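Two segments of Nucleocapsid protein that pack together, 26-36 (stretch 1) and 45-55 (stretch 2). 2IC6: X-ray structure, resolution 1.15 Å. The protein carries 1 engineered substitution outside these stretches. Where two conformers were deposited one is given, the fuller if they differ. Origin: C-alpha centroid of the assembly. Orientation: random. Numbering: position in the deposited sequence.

Stretch 1, residues 26-36: QKLKDAERAVE
Stretch 2 45-55: STLQSRRAAVS

Both stretches are helical throughout, with phi near -63° and psi near -42°, and each helix continues beyond its stretch at both ends. They run nearly antiparallel, with 152° between their N-to-C directions and axes 8.7 Å apart at closest approach. The register is set by two CA–CA pairs, Ala31 with Leu47 and Leu28 with Arg50, each at 5.1 Å. No direct hydrogen bond crosses the contact; 469 Å² of surface is buried, largely by apolar packing.

Along stretch 2, Ser45 points away, as suits an exposed polar residue. Thr46 (chi1 m) points toward stretch 1 and offers its methyl, CG2 lying 4.0 Å from Ala31 CB. Leu47 (t, p) leaves its helix sideways, but its end reaches in as a knob among Leu28, Ala31, Glu32 and Val35. Leu47 CD1 is 3.5 Å from Leu28 CD1 and 3.7 Å from Glu32 CG, while Leu47 CD2 is 3.7 Å from Val35 CG2 (Val35 chi1 t). Ala31, with only a methyl group, points toward stretch 2, and Ala31 CB lies 4.0 Å from Leu47 CA.

Gln48 points away from stretch 1 and Ser49 lies out of its reach; both are exposed, as suits polar side chains. Arg50 (m, m, t) lays its aliphatic part against stretch 1, CG 4.0 Å from Ala31 CB. Lys27 CB covers one guanidinium face, 3.7 Å from Arg50 NE. Lys27 NZ and Arg50 NH2, like charges, come within 3.7 Å. Water 1 joins the helices, donating to Lys27 O (2.9 Å) and accepting from Arg50 NE (3.0 Å).

Arg51 (m, t, t) similarly combines roles: CG packs 3.6 Å from Leu28 CD1, while water 2 accepts from Arg51 NE (2.8 Å) and donates to Glu32 OE2 (2.6 Å). Ala52 and Ala53 lie out of reach. Buried Val54 (t) brings CG2 3.9 Å from Leu28 CD2, helping Leu47, Arg50 and Arg51 hold the reciprocal knob, Leu28 (t, p). Ser55 lies beyond the contact.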

ATOM      1  N   GLN A  26       2.025   4.384  -7.838  1.00  9.15           N
ATOM      2  CA  GLN A  26       2.498   5.198  -8.971  1.00  9.68           C
ATOM      3  C   GLN A  26       3.969   5.537  -8.789  1.00  9.71           C
ATOM      4  O   GLN A  26       4.760   5.474  -9.720  1.00 10.27           O
ATOM      5  CB  GLN A  26       1.631   6.454  -9.155  1.00 10.22           C
ATOM      6  CG  GLN A  26       2.119   7.245 -10.337  1.00 12.54           C
ATOM      7  CD  GLN A  26       2.055   6.493 -11.625  1.00 14.77           C
ATOM      8  OE1 GLN A  26       1.039   5.916 -11.948  1.00 17.75           O
ATOM      9  NE2 GLN A  26       3.146   6.473 -12.371  1.00 19.96           N
ATOM     10  N   LYS A  27       4.345   5.909  -7.571  1.00  9.20           N
ATOM     11  CA  LYS A  27       5.745   6.184  -7.271  1.00  9.85           C
ATOM     12  C   LYS A  27       6.620   4.941  -7.505  1.00  8.99           C
ATOM     13  O   LYS A  27       7.735   5.040  -7.988  1.00 10.35           O
ATOM     14  CB  LYS A  27       5.868   6.715  -5.826  1.00 10.17           C
ATOM     15  CG  LYS A  27       5.228   8.068  -5.596  1.00 11.51           C
ATOM     16  CD  LYS A  27       5.139   8.394  -4.132  1.00 13.89           C
ATOM     17  CE  LYS A  27       4.596   9.729  -3.862  0.80 18.41           C
ATOM     18  NZ  LYS A  27       5.777  10.616  -3.759  0.80 18.52           N
ATOM     19  N   LEU A  28       6.090   3.765  -7.173  1.00  8.74           N
ATOM     20  CA  LEU A  28       6.788   2.534  -7.480  1.00  8.63           C
ATOM     21  C   LEU A  28       6.958   2.332  -8.977  1.00  9.11           C
ATOM     22  O   LEU A  28       8.053   1.976  -9.422  1.00  9.83           O
ATOM     23  CB  LEU A  28       6.034   1.349  -6.839  1.00  9.21           C
ATOM     24  CG  LEU A  28       6.558  -0.027  -7.195  1.00  9.76           C
ATOM     25  CD1 LEU A  28       8.012  -0.183  -6.795  1.00 10.40           C
ATOM     26  CD2 LEU A  28       5.672  -1.086  -6.591  1.00 12.26           C
ATOM     27  N   LYS A  29       5.907   2.555  -9.759  1.00 10.30           N
ATOM     28  CA  LYS A  29       6.003   2.391 -11.217  1.00 11.61           C
ATOM     29  C   LYS A  29       7.087   3.299 -11.769  1.00 13.23           C
ATOM     30  O   LYS A  29       7.868   2.863 -12.629  1.00 15.31           O
ATOM     31  CB  LYS A  29       4.652   2.686 -11.874  1.00 12.80           C
ATOM     32  CG  LYS A  29       3.612   1.653 -11.559  1.00 14.73           C
ATOM     33  CD  LYS A  29       2.203   1.984 -12.182  1.00 17.55           C
ATOM     34  CE  LYS A  29       1.108   1.123 -11.659  1.00 19.65           C
ATOM     35  NZ  LYS A  29      -0.064   1.467 -12.481  1.00 22.92           N
ATOM     36  N   ASP A  30       7.158   4.539 -11.292  1.00 12.43           N
ATOM     37  CA  ASP A  30       8.192   5.456 -11.739  1.00 14.07           C
ATOM     38  C   ASP A  30       9.574   4.880 -11.414  1.00 12.73           C
ATOM     39  O   ASP A  30      10.513   4.949 -12.236  1.00 13.88           O
ATOM     40  CB  ASP A  30       8.079   6.814 -10.949  1.00 17.09           C
ATOM     41  CG  ASP A  30       6.786   7.662 -11.079  1.00 19.89           C
ATOM     42  OD1 ASP A  30       6.537   8.599 -10.197  1.00 24.31           O
ATOM     43  OD2 ASP A  30       6.090   7.512 -12.022  1.00 23.36           O
ATOM     44  N   ALA A  31       9.745   4.389 -10.174  1.00 10.87           N
ATOM     45  CA  ALA A  31      11.051   3.878  -9.765  1.00 10.09           C
ATOM     46  C   ALA A  31      11.416   2.602 -10.550  1.00 10.79           C
ATOM     47  O   ALA A  31      12.621   2.429 -10.875  1.00 11.58           O
ATOM     48  CB  ALA A  31      11.051   3.600  -8.278  1.00 10.38           C
ATOM     49  N   GLU A  32      10.461   1.743 -10.856  1.00 11.11           N
ATOM     50  CA  GLU A  32      10.775   0.517 -11.615  1.00 12.82           C
ATOM     51  C   GLU A  32      11.275   0.851 -12.995  1.00 14.04           C
ATOM     52  O   GLU A  32      12.207   0.265 -13.487  1.00 15.25           O
ATOM     53  CB  GLU A  32       9.476  -0.257 -11.847  1.00 16.06           C
ATOM     54  CG  GLU A  32       8.928  -0.823 -10.754  1.00 17.12           C
ATOM     55  CD  GLU A  32       7.576  -1.332 -11.136  1.00 18.25           C
ATOM     56  OE1 GLU A  32       6.803  -0.885 -11.993  1.00 25.91           O
ATOM     57  OE2 GLU A  32       7.308  -2.270 -10.516  1.00 23.39           O
ATOM     58  N   ARG A  33      10.633   1.811 -13.620  1.00 14.86           N
ATOM     59  CA  ARG A  33      11.002   2.193 -14.970  1.00 15.55           C
ATOM     60  C   ARG A  33      12.394   2.755 -14.994  1.00 15.92           C
ATOM     61  O   ARG A  33      13.188   2.443 -15.891  1.00 16.83           O
ATOM     62  CB  ARG A  33      10.018   3.180 -15.563  1.00 17.98           C
ATOM     63  CG  ARG A  33      10.272   3.484 -16.985  1.00 19.10           C
ATOM     64  CD  ARG A  33      10.311   2.244 -17.907  1.00 23.34           C
ATOM     65  NE  ARG A  33      10.498   2.685 -19.305  1.00 23.01           N
ATOM     66  CZ  ARG A  33      11.003   1.942 -20.292  1.00 22.14           C
ATOM     67  NH1 ARG A  33      11.144   2.434 -21.511  1.00 27.03           N
ATOM     68  NH2 ARG A  33      11.292   0.677 -20.073  1.00 26.15           N
ATOM     69  N   ALA A  34      12.745   3.558 -13.988  1.00 15.35           N
ATOM     70  CA  ALA A  34      14.099   4.141 -13.919  1.00 15.28           C
ATOM     71  C   ALA A  34      15.144   3.053 -13.837  1.00 14.57           C
ATOM     72  O   ALA A  34      16.214   3.125 -14.478  1.00 16.23           O
ATOM     73  CB  ALA A  34      14.228   5.091 -12.733  1.00 15.36           C
ATOM     74  N   VAL A  35      14.914   2.002 -13.065  1.00 13.73           N
ATOM     75  CA  VAL A  35      15.844   0.895 -12.913  1.00 13.69           C
ATOM     76  C   VAL A  35      15.899   0.054 -14.190  1.00 14.98           C
ATOM     77  O   VAL A  35      17.023  -0.395 -14.567  1.00 17.75           O
ATOM     78  CB  VAL A  35      15.500  -0.030 -11.747  1.00 12.53           C
ATOM     79  CG1 VAL A  35      16.234  -1.346 -11.774  1.00 14.64           C
ATOM     80  CG2 VAL A  35      15.779   0.717 -10.463  1.00 12.63           C
ATOM     81  N   GLU A  36      14.773  -0.153 -14.868  1.00 16.59           N
ATOM     82  CA  GLU A  36      14.736  -0.868 -16.140  1.00 18.99           C
ATOM     83  C   GLU A  36      15.644  -0.261 -17.162  1.00 20.46           C
ATOM     84  O   GLU A  36      16.315  -0.966 -17.910  1.00 21.82           O
ATOM     85  CB  GLU A  36      13.337  -0.905 -16.714  1.00 17.93           C
ATOM     86  CG  GLU A  36      12.437  -1.865 -16.068  1.00 23.99           C
ATOM     87  CD  GLU A  36      10.998  -1.682 -16.473  1.00 26.08           C
ATOM     88  OE1 GLU A  36      10.131  -2.154 -15.667  1.00 33.08           O
ATOM     89  OE2 GLU A  36      10.738  -1.047 -17.550  1.00 30.54           O
ATOM     90  N   SER A  45      18.211   1.688  -5.025  1.00 12.06           N
ATOM     91  CA  SER A  45      17.813   2.022  -3.698  1.00 12.63           C
ATOM     92  C   SER A  45      16.427   2.696  -3.661  1.00 11.19           C
ATOM     93  O   SER A  45      15.581   2.371  -2.803  1.00 11.41           O
ATOM     94  CB  SER A  45      18.883   2.882  -3.034  0.60 14.11           C
ATOM     95  OG  SER A  45      18.451   3.325  -1.777  0.60 17.60           O
ATOM     96  N   THR A  46      16.142   3.591  -4.583  1.00 10.57           N
ATOM     97  CA  THR A  46      14.847   4.226  -4.660  1.00  9.95           C
ATOM     98  C   THR A  46      13.779   3.134  -4.833  1.00  9.44           C
ATOM     99  O   THR A  46      12.743   3.143  -4.190  1.00  9.56           O
ATOM    100  CB  THR A  46      14.793   5.186  -5.862  1.00  9.85           C
ATOM    101  OG1 THR A  46      15.825   6.164  -5.763  1.00 11.49           O
ATOM    102  CG2 THR A  46      13.428   5.870  -5.989  1.00 11.26           C
ATOM    103  N   LEU A  47      14.048   2.218  -5.736  1.00  9.66           N
ATOM    104  CA  LEU A  47      13.123   1.122  -6.004  1.00  9.67           C
ATOM    105  C   LEU A  47      12.880   0.239  -4.759  1.00  9.03           C
ATOM    106  O   LEU A  47      11.718  -0.098  -4.455  1.00  9.14           O
ATOM    107  CB  LEU A  47      13.651   0.282  -7.162  1.00  9.18           C
ATOM    108  CG  LEU A  47      12.791  -0.900  -7.583  1.00 10.30           C
ATOM    109  CD1 LEU A  47      11.351  -0.468  -7.927  1.00 11.64           C
ATOM    110  CD2 LEU A  47      13.495  -1.668  -8.703  1.00 13.13           C
ATOM    111  N   GLN A  48      13.938  -0.116  -4.070  1.00  9.95           N
ATOM    112  CA  GLN A  48      13.821  -0.899  -2.848  1.00 10.27           C
ATOM    113  C   GLN A  48      12.879  -0.219  -1.869  1.00  9.44           C
ATOM    114  O   GLN A  48      12.019  -0.866  -1.268  1.00 10.15           O
ATOM    115  CB  GLN A  48      15.185  -1.081  -2.282  1.00 12.50           C
ATOM    116  CG  GLN A  48      15.323  -1.864  -0.990  1.00 14.80           C
ATOM    117  CD  GLN A  48      16.801  -1.941  -0.481  1.00 16.28           C
ATOM    118  OE1 GLN A  48      17.710  -1.182  -0.933  1.00 19.77           O
ATOM    119  NE2 GLN A  48      17.007  -2.782   0.530  1.00 18.00           N
ATOM    120  N   SER A  49      13.054   1.088  -1.677  1.00  9.33           N
ATOM    121  CA  SER A  49      12.217   1.818  -0.769  1.00  9.00           C
ATOM    122  C   SER A  49      10.757   1.885  -1.210  1.00  8.67           C
ATOM    123  O   SER A  49       9.840   1.717  -0.397  1.00  9.54           O
ATOM    124  CB  SER A  49      12.753   3.223  -0.563  1.00  9.56           C
ATOM    125  OG  SER A  49      14.012   3.237   0.097  1.00 12.05           O
ATOM    126  N   ARG A  50      10.500   2.177  -2.477  1.00  8.17           N
ATOM    127  CA  ARG A  50       9.137   2.257  -2.961  1.00  8.28           C
ATOM    128  C   ARG A  50       8.452   0.888  -2.854  1.00  8.32           C
ATOM    129  O   ARG A  50       7.261   0.832  -2.567  1.00  9.08           O
ATOM    130  CB  ARG A  50       9.089   2.783  -4.394  1.00  8.78           C
ATOM    131  CG  ARG A  50       9.554   4.215  -4.570  1.00  9.31           C
ATOM    132  CD  ARG A  50       8.823   5.185  -3.678  1.00  9.97           C
ATOM    133  NE  ARG A  50       9.136   6.570  -4.046  1.00  9.83           N
ATOM    134  CZ  ARG A  50       8.788   7.616  -3.336  1.00 11.48           C
ATOM    135  NH1 ARG A  50       8.204   7.471  -2.166  1.00 11.23           N
ATOM    136  NH2 ARG A  50       9.072   8.838  -3.735  1.00 12.43           N
ATOM    137  N   ARG A  51       9.180  -0.186  -3.132  1.00  8.20           N
ATOM    138  CA  ARG A  51       8.623  -1.545  -2.996  1.00  8.41           C
ATOM    139  C   ARG A  51       8.163  -1.768  -1.586  1.00  8.44           C
ATOM    140  O   ARG A  51       7.082  -2.301  -1.324  1.00  8.93           O
ATOM    141  CB  ARG A  51       9.636  -2.587  -3.455  1.00  8.24           C
ATOM    142  CG  ARG A  51       9.772  -2.679  -4.923  1.00  8.17           C
ATOM    143  CD  ARG A  51      10.884  -3.634  -5.320  1.00  8.40           C
ATOM    144  NE  ARG A  51      10.847  -3.843  -6.774  1.00  9.24           N
ATOM    145  CZ  ARG A  51      11.718  -4.610  -7.423  1.00  9.61           C
ATOM    146  NH1 ARG A  51      12.727  -5.125  -6.776  1.00 10.82           N
ATOM    147  NH2 ARG A  51      11.530  -4.871  -8.733  1.00 11.30           N
ATOM    148  N   ALA A  52       8.999  -1.428  -0.610  1.00  9.07           N
ATOM    149  CA  ALA A  52       8.668  -1.678   0.796  1.00  9.37           C
ATOM    150  C   ALA A  52       7.460  -0.881   1.207  1.00  8.73           C
ATOM    151  O   ALA A  52       6.633  -1.329   2.010  1.00  9.83           O
ATOM    152  CB  ALA A  52       9.898  -1.390   1.728  1.00 10.62           C
ATOM    153  N   ALA A  53       7.335   0.357   0.714  1.00  8.95           N
ATOM    154  CA  ALA A  53       6.210   1.186   1.059  1.00  9.27           C
ATOM    155  C   ALA A  53       4.906   0.571   0.539  1.00  9.00           C
ATOM    156  O   ALA A  53       3.887   0.564   1.283  1.00  9.02           O
ATOM    157  CB  ALA A  53       6.403   2.620   0.515  1.00 10.41           C
ATOM    158  N   VAL A  54       4.908   0.116  -0.690  1.00  7.80           N
ATOM    159  CA  VAL A  54       3.723  -0.531  -1.236  1.00  8.12           C
ATOM    160  C   VAL A  54       3.357  -1.790  -0.493  1.00  8.13           C
ATOM    161  O   VAL A  54       2.200  -2.013  -0.134  1.00  8.24           O
ATOM    162  CB  VAL A  54       3.946  -0.816  -2.754  1.00  8.45           C
ATOM    163  CG1 VAL A  54       2.895  -1.796  -3.309  1.00  9.42           C
ATOM    164  CG2 VAL A  54       3.930   0.523  -3.542  1.00  9.29           C
ATOM    165  N   SER A  55       4.342  -2.635  -0.238  1.00  8.23           N
ATOM    166  CA  SER A  55       4.076  -3.890   0.451  1.00  9.30           C
ATOM    167  C   SER A  55       3.577  -3.675   1.859  1.00  8.96           C
ATOM    168  O   SER A  55       2.666  -4.380   2.291  1.00  9.27           O
ATOM    169  CB  SER A  55       5.385  -4.702   0.582  0.33 11.81           C
ATOM    170  OG  SER A  55       5.848  -5.259  -0.636  0.33 10.04           O
TER
HETATM  171  O   HOH W   1       9.521   7.026  -6.986  1.00 17.44           O
HETATM  172  O   HOH W   2       8.733  -3.185  -8.557  1.00 17.68           O